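Local coordinates for beta-microseminoprotein (PDB 3IX0), which probably binds partner proteins such as immunoglobulin and PI16 as a secreted homodimer of prostate and seminal plasma, at residues S54-V57 with G58-K61. Numbering follows the deposited sequence.
Sequences STPV and GYDK
Tyr59 brings one side of its ring, at CE2, up to the Pro56 carbonyl and pyrrolidine, three residues back along the chain, where strand 55-58, paired antiparallel with strand 91-93, ends and turns into the loop toward strand 64-69. Pro56 O lies near the ring plane, 3.5 Å from Tyr59 CE2, so the carbonyl meets the rim of the ring rather than its face. The apolar part is a single looser touch, Pro56 CB to Tyr59 CE2 at 4.1 Å. The first torsion of Tyr59 explains this approach: a chi1 of 55° wedges CG over the main chain, flanked by both N and C, and swings the ring back toward the strand. Pro56 O also accepts a hydrogen bond from Arg66 NH1, and Tyr59 rests against Cys64, Arg66 and Val77, which places its ring between the strand end and the neighbouring strands 64-69 and 74-79. A serine in place of Tyr59 would probably leave Pro56 CB and Pro56 O without their aromatic neighbour and open a gap toward Val77.

One residue further on from Pro56, Val57 O is the acceptor for Lys61 NZ. Lys61, exposed at the surface, runs back over the turn; its side chain is extended through chi2 and chi3 and then bends at chi4, 44°, which turns the ammonium toward the strand end. The side chain of Val57 touches Glu91 and Ile93, and backbone pairing of Val57 and Gly58 with Glu91 holds the strand end against strand 91-93. Across the turn itself the lysine adds a weak hydrogen bond, reaching back four residues, with Lys61 NZ 3.2 Å from Val57 O.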
loop_
_atom_site.group_PDB
_atom_site.type_symbol
_atom_site.label_atom_id
_atom_site.label_comp_id
_atom_site.label_asym_id
_atom_site.label_seq_id
_atom_site.Cartn_x
_atom_site.Cartn_y
_atom_site.Cartn_z
ATOM N N SER B 54 -7.926 -6.479 -0.734
ATOM C CA SER B 54 -8.079 -5.896 -2.051
ATOM C C SER B 54 -9.525 -5.410 -2.290
ATOM O O SER B 54 -10.474 -6.193 -2.259
ATOM C CB SER B 54 -7.676 -6.912 -3.118
ATOM O OG SER B 54 -7.307 -6.239 -4.293
ATOM N N THR B 55 -9.677 -4.114 -2.524
ATOM C CA THR B 55 -10.987 -3.495 -2.727
ATOM C C THR B 55 -11.342 -3.407 -4.208
ATOM O O THR B 55 -10.653 -2.744 -4.970
ATOM C CB THR B 55 -10.997 -2.059 -2.146
ATOM O OG1 THR B 55 -10.528 -2.100 -0.804
ATOM C CG2 THR B 55 -12.399 -1.444 -2.172
ATOM N N PRO B 56 -12.426 -4.075 -4.619
ATOM C CA PRO B 56 -12.870 -3.961 -6.012
ATOM C C PRO B 56 -13.453 -2.582 -6.248
ATOM O O PRO B 56 -14.285 -2.148 -5.468
ATOM C CB PRO B 56 -13.988 -4.997 -6.107
ATOM C CG PRO B 56 -14.510 -5.068 -4.642
ATOM C CD PRO B 56 -13.252 -5.016 -3.838
ATOM N N VAL B 57 -13.041 -1.919 -7.321
ATOM C CA VAL B 57 -13.478 -0.552 -7.591
ATOM C C VAL B 57 -14.055 -0.414 -8.999
ATOM O O VAL B 57 -14.737 0.564 -9.310
ATOM C CB VAL B 57 -12.336 0.475 -7.364
ATOM C CG1 VAL B 57 -12.005 0.581 -5.881
ATOM C CG2 VAL B 57 -11.080 0.084 -8.162
ATOM N N GLY B 58 -13.798 -1.402 -9.846
ATOM C CA GLY B 58 -14.329 -1.374 -11.194
ATOM C C GLY B 58 -15.272 -2.529 -11.467
ATOM O O GLY B 58 -14.852 -3.674 -11.645
ATOM N N TYR B 59 -16.558 -2.212 -11.506
ATOM C CA TYR B 59 -17.590 -3.177 -11.832
ATOM C C TYR B 59 -18.894 -2.415 -12.033
ATOM O O TYR B 59 -18.957 -1.213 -11.787
ATOM C CB TYR B 59 -17.748 -4.202 -10.706
ATOM C CG TYR B 59 -18.023 -3.576 -9.354
ATOM C CD1 TYR B 59 -19.320 -3.320 -8.941
ATOM C CD2 TYR B 59 -16.978 -3.240 -8.487
ATOM C CE1 TYR B 59 -19.577 -2.762 -7.712
ATOM C CE2 TYR B 59 -17.227 -2.676 -7.248
ATOM C CZ TYR B 59 -18.527 -2.438 -6.866
ATOM O OH TYR B 59 -18.800 -1.871 -5.648
ATOM N N ASP B 60 -19.925 -3.134 -12.462
ATOM C CA ASP B 60 -21.248 -2.577 -12.714
ATOM C C ASP B 60 -21.973 -2.242 -11.415
ATOM O O ASP B 60 -22.594 -3.115 -10.801
ATOM C CB ASP B 60 -22.057 -3.615 -13.484
ATOM C CG ASP B 60 -23.437 -3.125 -13.870
ATOM O OD1 ASP B 60 -23.952 -2.135 -13.297
ATOM O OD2 ASP B 60 -24.014 -3.764 -14.753
ATOM N N LYS B 61 -21.908 -0.978 -11.011
ATOM C CA LYS B 61 -22.457 -0.567 -9.729
ATOM C C LYS B 61 -23.978 -0.539 -9.730
ATOM O O LYS B 61 -24.600 -0.556 -8.668
ATOM C CB LYS B 61 -21.892 0.787 -9.300
ATOM C CG LYS B 61 -20.428 0.715 -8.865
ATOM C CD LYS B 61 -20.056 1.864 -7.939
ATOM C CE LYS B 61 -18.590 1.794 -7.558
ATOM N NZ LYS B 61 -17.747 1.496 -8.750
#